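Local coordinates for monosaccharide ABC transporter substrate-binding protein, CUT2 family (Acidothermus cellulolyticus, PDB 4RU1), which probably serves as the substrate-binding component of a sugar ABC transporter and holds myo-inositol in the cleft between its two lobes, at residues H145-Q151 and Q172-V178; L202-A208 and A225-D231. All blocks are in the same frame, centred on the assembly; numbering follows the deposited sequence.

Contact 1 of 2, residues H145-Q151 and Q172-V178. With INS (1,2,3,4,5,6-hexahydroxy-cyclohexane), chain M.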
ATOM      1  N   HIS A 145      -1.982  24.038  -5.794  1.00 16.62           N
ATOM      2  CA  HIS A 145      -0.610  23.593  -5.880  1.00 16.18           C
ATOM      3  C   HIS A 145      -0.381  22.426  -4.917  1.00 12.49           C
ATOM      4  O   HIS A 145      -0.213  22.591  -3.723  1.00 17.35           O
ATOM      5  CB  HIS A 145       0.382  24.729  -5.644  1.00 18.71           C
ATOM      6  CG  HIS A 145       1.805  24.292  -5.797  1.00 15.48           C
ATOM      7  ND1 HIS A 145       2.888  25.117  -5.615  1.00 17.53           N
ATOM      8  CD2 HIS A 145       2.317  23.095  -6.190  1.00 16.23           C
ATOM      9  CE1 HIS A 145       4.001  24.437  -5.827  1.00 20.45           C
ATOM     10  NE2 HIS A 145       3.681  23.196  -6.149  1.00 17.64           N
ATOM     11  N   VAL A 146      -0.389  21.212  -5.496  1.00 14.30           N
ATOM     12  CA  VAL A 146      -0.183  20.020  -4.664  1.00 17.51           C
ATOM     13  C   VAL A 146       1.277  19.539  -4.620  1.00 16.80           C
ATOM     14  O   VAL A 146       1.995  19.628  -5.620  1.00 15.93           O
ATOM     15  CB  VAL A 146      -1.063  18.860  -5.168  1.00 16.43           C
ATOM     16  CG1 VAL A 146      -0.688  18.421  -6.564  1.00 18.07           C
ATOM     17  CG2 VAL A 146      -1.026  17.658  -4.198  1.00 19.49           C
ATOM     18  N   LEU A 147       1.722  19.119  -3.424  1.00 16.44           N
ATOM     19  CA  LEU A 147       2.989  18.421  -3.203  1.00 13.47           C
ATOM     20  C   LEU A 147       2.687  16.997  -2.896  1.00 15.51           C
ATOM     21  O   LEU A 147       2.015  16.685  -1.870  1.00 17.79           O
ATOM     22  CB  LEU A 147       3.664  19.064  -2.003  1.00 14.41           C
ATOM     23  CG  LEU A 147       4.984  18.457  -1.639  1.00 16.24           C
ATOM     24  CD1 LEU A 147       6.006  18.693  -2.723  1.00 19.46           C
ATOM     25  CD2 LEU A 147       5.508  19.030  -0.318  1.00 20.01           C
ATOM     26  N   CYS A 148       3.167  16.098  -3.747  1.00 13.34           N
ATOM     27  CA  CYS A 148       3.009  14.655  -3.501  1.00 14.35           C
ATOM     28  C   CYS A 148       4.308  14.145  -2.900  1.00 17.83           C
ATOM     29  O   CYS A 148       5.375  14.377  -3.476  1.00 17.90           O
ATOM     30  CB  CYS A 148       2.788  13.931  -4.794  1.00 14.43           C
ATOM     31  SG  CYS A 148       1.105  14.109  -5.377  1.00 23.14           S
ATOM     32  N   VAL A 149       4.234  13.499  -1.737  1.00 14.77           N
ATOM     33  CA  VAL A 149       5.423  13.078  -0.963  1.00 16.36           C
ATOM     34  C   VAL A 149       5.547  11.596  -1.090  1.00 15.66           C
ATOM     35  O   VAL A 149       4.598  10.892  -0.795  1.00 14.86           O
ATOM     36  CB  VAL A 149       5.364  13.540   0.485  1.00 17.03           C
ATOM     37  CG1 VAL A 149       6.609  13.053   1.257  1.00 16.73           C
ATOM     38  CG2 VAL A 149       5.248  15.064   0.532  1.00 16.73           C
ATOM     39  N   LEU A 150       6.686  11.136  -1.588  1.00 14.89           N
ATOM     40  CA  LEU A 150       6.943   9.701  -1.809  1.00 14.53           C
ATOM     41  C   LEU A 150       8.040   9.242  -0.880  1.00 14.83           C
ATOM     42  O   LEU A 150       9.122   9.834  -0.899  1.00 16.37           O
ATOM     43  CB  LEU A 150       7.402   9.407  -3.261  1.00 17.50           C
ATOM     44  CG  LEU A 150       6.399   9.816  -4.308  1.00 16.13           C
ATOM     45  CD1 LEU A 150       6.782  11.152  -4.920  1.00 18.79           C
ATOM     46  CD2 LEU A 150       6.370   8.759  -5.428  1.00 17.90           C
ATOM     47  N   GLN A 151       7.798   8.178  -0.121  1.00 14.63           N
ATOM     48  CA  GLN A 151       8.755   7.745   0.869  1.00 16.93           C
ATOM     49  C   GLN A 151       9.779   6.758   0.395  1.00 16.50           C
ATOM     50  O   GLN A 151      10.580   6.283   1.218  1.00 18.49           O
ATOM     51  CB  GLN A 151       8.045   7.262   2.115  1.00 15.14           C
ATOM     52  CG  GLN A 151       7.306   5.933   1.966  1.00 22.22           C
ATOM     53  CD  GLN A 151       5.858   6.020   1.454  1.00 18.52           C
ATOM     54  OE1 GLN A 151       5.428   6.970   0.818  1.00 14.87           O
ATOM     55  NE2 GLN A 151       5.097   4.977   1.708  1.00 24.93           N
ATOM     56  N   GLN A 172      -0.837  23.369 -10.177  1.00 19.76           N
ATOM     57  CA  GLN A 172       0.578  23.011 -10.160  1.00 18.86           C
ATOM     58  C   GLN A 172       0.843  21.757  -9.353  1.00 19.13           C
ATOM     59  O   GLN A 172       0.181  21.469  -8.362  1.00 15.57           O
ATOM     60  CB  GLN A 172       1.376  24.156  -9.523  1.00 25.48           C
ATOM     61  CG  GLN A 172       2.844  24.089  -9.843  1.00 36.99           C
ATOM     62  CD  GLN A 172       3.642  25.201  -9.193  1.00112.32           C
ATOM     63  OE1 GLN A 172       3.089  26.178  -8.637  1.00 38.83           O
ATOM     64  NE2 GLN A 172       4.966  25.050  -9.249  1.00 32.87           N
ATOM     65  N   TYR A 173       1.837  21.026  -9.834  1.00 21.46           N
ATOM     66  CA  TYR A 173       2.202  19.716  -9.244  1.00 16.61           C
ATOM     67  C   TYR A 173       3.671  19.638  -8.993  1.00 20.82           C
ATOM     68  O   TYR A 173       4.517  19.989  -9.843  1.00 20.55           O
ATOM     69  CB  TYR A 173       1.715  18.640 -10.228  1.00 18.17           C
ATOM     70  CG  TYR A 173       2.170  17.188  -9.948  1.00 21.06           C
ATOM     71  CD1 TYR A 173       1.477  16.338  -9.070  1.00 25.37           C
ATOM     72  CD2 TYR A 173       3.343  16.713 -10.539  1.00 20.60           C
ATOM     73  CE1 TYR A 173       1.975  15.049  -8.791  1.00 18.22           C
ATOM     74  CE2 TYR A 173       3.829  15.428 -10.323  1.00 17.93           C
ATOM     75  CZ  TYR A 173       3.152  14.603  -9.452  1.00 19.26           C
ATOM     76  OH  TYR A 173       3.712  13.369  -9.282  1.00 24.84           O
ATOM     77  N   THR A 174       4.000  19.209  -7.771  1.00 17.23           N
ATOM     78  CA  THR A 174       5.367  19.043  -7.352  1.00 17.15           C
ATOM     79  C   THR A 174       5.523  17.720  -6.609  1.00 16.52           C
ATOM     80  O   THR A 174       4.673  17.394  -5.775  1.00 16.64           O
ATOM     81  CB  THR A 174       5.766  20.193  -6.380  1.00 19.66           C
ATOM     82  OG1 THR A 174       5.585  21.444  -7.028  1.00 19.72           O
ATOM     83  CG2 THR A 174       7.230  20.098  -6.033  1.00 22.31           C
ATOM     84  N   LYS A 175       6.583  16.944  -6.904  1.00 14.95           N
ATOM     85  CA  LYS A 175       6.882  15.714  -6.235  1.00 15.82           C
ATOM     86  C   LYS A 175       8.053  15.979  -5.310  1.00 17.89           C
ATOM     87  O   LYS A 175       9.051  16.645  -5.725  1.00 14.70           O
ATOM     88  CB  LYS A 175       7.265  14.616  -7.255  1.00 20.66           C
ATOM     89  CG  LYS A 175       6.192  13.634  -7.616  1.00 60.95           C
ATOM     90  CD  LYS A 175       6.791  12.268  -7.949  1.00 41.23           C
ATOM     91  CE  LYS A 175       7.443  12.268  -9.280  1.00 36.04           C
ATOM     92  NZ  LYS A 175       7.691  10.866  -9.697  1.00 26.90           N
ATOM     93  N   LEU A 176       8.052  15.310  -4.159  1.00 15.79           N
ATOM     94  CA  LEU A 176       9.149  15.347  -3.221  1.00 13.83           C
ATOM     95  C   LEU A 176       9.414  13.936  -2.682  1.00 13.63           C
ATOM     96  O   LEU A 176       8.501  13.307  -2.092  1.00 14.92           O
ATOM     97  CB  LEU A 176       8.810  16.209  -2.071  1.00 11.91           C
ATOM     98  CG  LEU A 176       9.780  16.225  -0.885  1.00 15.96           C
ATOM     99  CD1 LEU A 176      11.137  16.831  -1.252  1.00 17.69           C
ATOM    100  CD2 LEU A 176       9.235  16.981   0.298  1.00 16.24           C
ATOM    101  N   TYR A 177      10.630  13.454  -2.844  1.00 12.95           N
ATOM    102  CA  TYR A 177      11.075  12.229  -2.300  1.00 14.52           C
ATOM    103  C   TYR A 177      11.689  12.476  -0.917  1.00 15.20           C
ATOM    104  O   TYR A 177      12.483  13.375  -0.716  1.00 17.23           O
ATOM    105  CB  TYR A 177      12.124  11.527  -3.202  1.00 12.57           C
ATOM    106  CG  TYR A 177      11.516  10.979  -4.509  1.00 14.16           C
ATOM    107  CD1 TYR A 177      10.810   9.763  -4.554  1.00 12.04           C
ATOM    108  CD2 TYR A 177      11.471  11.765  -5.643  1.00 13.33           C
ATOM    109  CE1 TYR A 177      10.263   9.310  -5.726  1.00 11.34           C
ATOM    110  CE2 TYR A 177      10.882  11.340  -6.830  1.00 15.61           C
ATOM    111  CZ  TYR A 177      10.241  10.126  -6.863  1.00 13.78           C
ATOM    112  OH  TYR A 177       9.630   9.641  -8.020  1.00 16.71           O
ATOM    113  N   VAL A 178      11.350  11.587   0.018  1.00 15.97           N
ATOM    114  CA  VAL A 178      11.891  11.625   1.395  1.00 13.72           C
ATOM    115  C   VAL A 178      12.279  10.252   1.749  1.00 16.47           C
ATOM    116  O   VAL A 178      11.814   9.266   1.155  1.00 16.31           O
ATOM    117  CB  VAL A 178      10.779  12.159   2.384  1.00 18.26           C
ATOM    118  CG1 VAL A 178      10.287  13.571   2.073  1.00 14.57           C
ATOM    119  CG2 VAL A 178       9.568  11.249   2.511  1.00 15.86           C
TER
HETATM  120  C1  INS M 401       1.142   1.823   1.291  1.00 11.78           C
HETATM  121  C2  INS M 401       2.253   2.535   2.048  1.00 20.58           C
HETATM  122  C3  INS M 401       3.370   1.536   2.352  1.00 15.87           C
HETATM  123  C4  INS M 401       3.836   0.771   1.134  1.00 13.86           C
HETATM  124  C5  INS M 401       2.713   0.042   0.468  1.00 10.17           C
HETATM  125  C6  INS M 401       1.560   0.941   0.115  1.00 14.39           C
HETATM  126  O1  INS M 401       0.078   2.708   0.909  1.00 13.76           O
HETATM  127  O2  INS M 401       2.791   3.502   1.131  1.00 20.99           O
HETATM  128  O3  INS M 401       4.458   2.320   2.882  1.00 19.61           O
HETATM  129  O4  INS M 401       4.891  -0.160   1.485  1.00 17.88           O
HETATM  130  O5  INS M 401       3.120  -0.590  -0.767  1.00 13.46           O
HETATM  131  O6  INS M 401       0.435   0.179  -0.413  1.00 14.59           O
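Gln172, at the start of an outermost strand of the sheet, lays its CG over one face of the His145 ring, a CH-pi contact 3.9 Å from the centroid, while its O accepts Val146 N at 2.9 Å. Tyr173 points to the opposite face of the sheet, where its CE1 lies 3.6 Å from Cys148 SG, an oblique sulfur-aromatic contact, beside Cys162 of helix 156-168. Thr174 returns to the His145 side: its OG1 is hydrogen-bonded to His145 NE2 at 2.7 Å, and its N reaches Val146 O at 3.0 Å and its O Cys148 N at 2.8 Å. Lys175 runs its CD to 3.2 Å from Leu150 CD1 before its amine bridges to Glu159. Leu176 N donates to Cys148 O at 2.9 Å, and its CB packs 3.8 Å from Leu147 CD1. Leu150 CD1 sits over the Tyr177 ring, whose hydroxyl joins Lys175 and Glu159. Val178 N makes the last backbone bond, to Leu150 O at 3.0 Å; past Leu150, Gln151 donates NE2 to inositol O2 at 2.8 Å. In-register parallel strands joined through helix 156-168 make this a beta-alpha-beta unit of a periplasmic-binding-protein lobe, the ligand met just past the C-terminal end of strand 145-150.

Contact 2 of 2, residues L202-A208 and A225-D231. With INS (1,2,3,4,5,6-hexahydroxy-cyclohexane), chain M.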
ATOM      1  N   LEU A 202      -1.674  22.029  -0.726  1.00 16.27           N
ATOM      2  CA  LEU A 202      -2.097  20.662  -0.301  1.00 14.58           C
ATOM      3  C   LEU A 202      -0.823  19.770  -0.386  1.00 16.89           C
ATOM      4  O   LEU A 202      -0.114  19.790  -1.429  1.00 17.04           O
ATOM      5  CB  LEU A 202      -3.192  20.106  -1.214  1.00 16.00           C
ATOM      6  CG  LEU A 202      -3.681  18.715  -0.883  1.00 17.73           C
ATOM      7  CD1 LEU A 202      -4.364  18.675   0.497  1.00 14.71           C
ATOM      8  CD2 LEU A 202      -4.608  18.196  -1.985  1.00 19.40           C
ATOM      9  N   VAL A 203      -0.612  18.991   0.671  1.00 14.80           N
ATOM     10  CA  VAL A 203       0.419  17.934   0.688  1.00 12.16           C
ATOM     11  C   VAL A 203      -0.390  16.627   0.686  1.00 16.21           C
ATOM     12  O   VAL A 203      -1.273  16.411   1.545  1.00 15.48           O
ATOM     13  CB  VAL A 203       1.257  17.989   2.008  1.00 12.49           C
ATOM     14  CG1 VAL A 203       2.271  16.868   2.122  1.00 15.89           C
ATOM     15  CG2 VAL A 203       1.922  19.375   2.163  1.00 14.06           C
ATOM     16  N   ILE A 204      -0.111  15.768  -0.296  1.00 16.57           N
ATOM     17  CA  ILE A 204      -0.633  14.373  -0.290  1.00 14.00           C
ATOM     18  C   ILE A 204       0.474  13.408   0.039  1.00 14.04           C
ATOM     19  O   ILE A 204       1.501  13.354  -0.675  1.00 12.89           O
ATOM     20  CB  ILE A 204      -1.251  13.978  -1.638  1.00 13.56           C
ATOM     21  CG1 ILE A 204      -2.402  14.894  -1.961  1.00 14.94           C
ATOM     22  CG2 ILE A 204      -1.741  12.516  -1.588  1.00 16.80           C
ATOM     23  CD1 ILE A 204      -3.057  14.592  -3.301  1.00 16.78           C
ATOM     24  N   THR A 205       0.322  12.744   1.208  1.00 12.79           N
ATOM     25  CA  THR A 205       1.244  11.742   1.663  1.00 14.14           C
ATOM     26  C   THR A 205       0.767  10.359   1.226  1.00 15.54           C
ATOM     27  O   THR A 205      -0.448  10.146   1.040  1.00 14.98           O
ATOM     28  CB  THR A 205       1.476  11.802   3.179  1.00 15.39           C
ATOM     29  OG1 THR A 205       0.233  11.625   3.859  1.00 15.43           O
ATOM     30  CG2 THR A 205       2.159  13.084   3.517  1.00 13.54           C
ATOM     31  N   LEU A 206       1.721   9.431   0.991  1.00 13.42           N
ATOM     32  CA  LEU A 206       1.449   8.097   0.439  1.00 11.58           C
ATOM     33  C   LEU A 206       1.409   6.966   1.499  1.00 13.71           C
ATOM     34  O   LEU A 206       1.337   5.749   1.170  1.00 15.99           O
ATOM     35  CB  LEU A 206       2.347   7.732  -0.690  1.00 13.58           C
ATOM     36  CG  LEU A 206       2.412   8.734  -1.805  1.00 19.75           C
ATOM     37  CD1 LEU A 206       3.237   8.207  -2.978  1.00 20.16           C
ATOM     38  CD2 LEU A 206       1.138   9.322  -2.284  1.00 14.98           C
ATOM     39  N   GLY A 207       1.445   7.354   2.778  1.00 13.50           N
ATOM     40  CA  GLY A 207       1.215   6.468   3.879  1.00 12.84           C
ATOM     41  C   GLY A 207       0.868   7.234   5.121  1.00 13.86           C
ATOM     42  O   GLY A 207       1.268   8.426   5.272  1.00 15.67           O
ATOM     43  N   ALA A 208       0.176   6.567   6.009  1.00 14.42           N
ATOM     44  CA  ALA A 208      -0.291   7.214   7.257  1.00 16.48           C
ATOM     45  C   ALA A 208       0.832   7.684   8.206  1.00 13.58           C
ATOM     46  O   ALA A 208       0.721   8.745   8.794  1.00 15.35           O
ATOM     47  CB  ALA A 208      -1.268   6.281   7.974  1.00 16.51           C
ATOM     48  N   ALA A 225      -0.728  25.139   4.234  1.00 15.57           N
ATOM     49  CA  ALA A 225      -1.095  23.975   3.467  1.00 19.28           C
ATOM     50  C   ALA A 225      -1.965  22.983   4.277  1.00 14.44           C
ATOM     51  O   ALA A 225      -1.776  22.800   5.504  1.00 17.29           O
ATOM     52  CB  ALA A 225       0.187  23.265   3.013  1.00 20.74           C
ATOM     53  N   LYS A 226      -2.902  22.356   3.597  1.00 15.46           N
ATOM     54  CA  LYS A 226      -3.625  21.254   4.180  1.00 16.77           C
ATOM     55  C   LYS A 226      -2.903  19.929   3.843  1.00 15.66           C
ATOM     56  O   LYS A 226      -2.015  19.926   3.054  1.00 17.13           O
ATOM     57  CB  LYS A 226      -5.057  21.210   3.652  1.00 18.62           C
ATOM     58  CG  LYS A 226      -5.815  22.526   3.725  1.00 22.31           C
ATOM     59  CD  LYS A 226      -6.036  22.978   5.116  1.00 25.86           C
ATOM     60  CE  LYS A 226      -6.485  24.449   5.072  1.00 33.54           C
ATOM     61  NZ  LYS A 226      -7.372  24.784   6.215  1.00 65.97           N
ATOM     62  N   ILE A 227      -3.330  18.844   4.476  1.00 15.74           N
ATOM     63  CA  ILE A 227      -2.703  17.505   4.330  1.00 15.17           C
ATOM     64  C   ILE A 227      -3.857  16.531   4.035  1.00 16.09           C
ATOM     65  O   ILE A 227      -4.923  16.610   4.643  1.00 15.58           O
ATOM     66  CB  ILE A 227      -1.967  17.051   5.612  1.00 14.57           C
ATOM     67  CG1 ILE A 227      -0.949  18.104   6.120  1.00 16.69           C
ATOM     68  CG2 ILE A 227      -1.256  15.737   5.398  1.00 14.62           C
ATOM     69  CD1 ILE A 227      -1.430  19.053   7.152  1.00 25.37           C
ATOM     70  N   ALA A 228      -3.584  15.583   3.145  1.00 14.76           N
ATOM     71  CA  ALA A 228      -4.438  14.424   2.815  1.00 14.58           C
ATOM     72  C   ALA A 228      -3.548  13.233   2.661  1.00 14.63           C
ATOM     73  O   ALA A 228      -2.329  13.394   2.421  1.00 14.66           O
ATOM     74  CB  ALA A 228      -5.220  14.683   1.578  1.00 14.33           C
ATOM     75  N   THR A 229      -4.075  12.017   2.858  1.00 14.33           N
ATOM     76  CA  THR A 229      -3.183  10.847   2.836  1.00 15.37           C
ATOM     77  C   THR A 229      -3.829   9.645   2.202  1.00 14.49           C
ATOM     78  O   THR A 229      -5.086   9.495   2.143  1.00 12.93           O
ATOM     79  CB  THR A 229      -2.752  10.474   4.263  1.00 12.36           C
ATOM     80  OG1 THR A 229      -1.609   9.602   4.201  1.00 14.06           O
ATOM     81  CG2 THR A 229      -3.861   9.877   5.088  1.00 13.26           C
ATOM     82  N   PHE A 230      -2.957   8.747   1.778  1.00 12.45           N
ATOM     83  CA  PHE A 230      -3.343   7.373   1.584  1.00 11.00           C
ATOM     84  C   PHE A 230      -3.227   6.659   2.922  1.00 13.60           C
ATOM     85  O   PHE A 230      -2.200   6.866   3.660  1.00 14.21           O
ATOM     86  CB  PHE A 230      -2.443   6.726   0.521  1.00 14.29           C
ATOM     87  CG  PHE A 230      -2.696   7.174  -0.865  1.00 13.73           C
ATOM     88  CD1 PHE A 230      -2.341   8.434  -1.325  1.00 15.41           C
ATOM     89  CD2 PHE A 230      -3.290   6.322  -1.746  1.00 13.72           C
ATOM     90  CE1 PHE A 230      -2.613   8.802  -2.606  1.00 14.92           C
ATOM     91  CE2 PHE A 230      -3.591   6.692  -3.018  1.00 13.25           C
ATOM     92  CZ  PHE A 230      -3.233   7.917  -3.492  1.00 18.12           C
ATOM     93  N   ASP A 231      -4.195   5.778   3.241  1.00 13.30           N
ATOM     94  CA  ASP A 231      -4.168   4.799   4.363  1.00 12.68           C
ATOM     95  C   ASP A 231      -4.564   5.375   5.695  1.00 15.26           C
ATOM     96  O   ASP A 231      -4.524   6.573   5.964  1.00 16.18           O
ATOM     97  CB  ASP A 231      -2.751   4.164   4.534  1.00 13.65           C
ATOM     98  CG  ASP A 231      -2.224   3.494   3.290  1.00 15.86           C
ATOM     99  OD1 ASP A 231      -3.014   2.966   2.471  1.00 15.63           O
ATOM    100  OD2 ASP A 231      -0.984   3.450   3.118  1.00 14.39           O
TER
HETATM  101  C1  INS M 401       1.142   1.823   1.291  1.00 11.78           C
HETATM  102  C2  INS M 401       2.253   2.535   2.048  1.00 20.58           C
HETATM  103  C3  INS M 401       3.370   1.536   2.352  1.00 15.87           C
HETATM  104  C4  INS M 401       3.836   0.771   1.134  1.00 13.86           C
HETATM  105  C5  INS M 401       2.713   0.042   0.468  1.00 10.17           C
HETATM  106  C6  INS M 401       1.560   0.941   0.115  1.00 14.39           C
HETATM  107  O1  INS M 401       0.078   2.708   0.909  1.00 13.76           O
HETATM  108  O2  INS M 401       2.791   3.502   1.131  1.00 20.99           O
HETATM  109  O3  INS M 401       4.458   2.320   2.882  1.00 19.61           O
HETATM  110  O4  INS M 401       4.891  -0.160   1.485  1.00 17.88           O
HETATM  111  O5  INS M 401       3.120  -0.590  -0.767  1.00 13.46           O
HETATM  112  O6  INS M 401       0.435   0.179  -0.413  1.00 14.59           O
HETATM  113  O   HOH W   1       0.388   3.691   5.485  1.00 14.70           O
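Leu202 starts strand 202-205, interior to the sheet like its partner, with its CD1 4.2 Å from Ala228 CB, on the face that helix 127-140 covers through Ala138. Val203 then bonds in both directions: its N donates to Lys226 O at 2.9 Å and its O accepts Ala228 N, also at 2.9 Å. Its side chain lies on the opposite face, with CG2 4.3 Å from Ala225 CB. Ile204 points back to the Leu202 side and sets CG2 3.9 Å from Phe230 CE1, at the edge of the ring. At Thr205 the backbone pairing ends, with N to Ala228 O and O to Phe230 N, both 3.0 Å. Thr205 OG1 approaches Thr229 OG1 to 2.8 Å beneath helix 208-220, and Thr229 OG1 donates to its own neighbour, Phe230 O, at 2.9 Å. That helix carries the chain from strand 202-205 to strand 226-230, a beta-alpha-beta crossover in the Rossmann-like lobe of a periplasmic binding protein, and both strands deliver their C-terminal ends to the inositol site. Leu206 leaves the strand there: its O accepts inositol O2 at 2.7 Å, while its CD2 packs 3.7 Å from Phe230 CD1. Gly207 occupies the N-cap position of the helix, its CA 3.8 Å from Asp231 OD2. Ala208, in the first turn, gives its N to a water at 2.9 Å, and that water donates to Asp231 OD2 at 2.7 Å; the same carboxylate oxygen accepts inositol O1 at 2.6 Å.

Contacts 1 and 2 are successive beta-alpha-beta units of one sheet, their centres about 10 Å apart. Strands 145-150 and 202-205 are neighbours in it, so the four strands run 172-177, 145-150, 202-205, 226-230. The seam includes probable hydrogen bonds from Leu147 N to Leu202 O and from Ile204 N to Leu147 O, both 2.8 Å. Toward the ligand, Val149 O packs 3.2 Å from Leu206 CG and Gln151 OE1 3.5 Å from Leu206 CB. Gln151 of contact 1 and Leu206 of contact 2 thus meet on inositol O2, while Asp231 takes O1; Asp33, Asn108, Arg161 and Gln251 add further hydrogen bonds to the ligand.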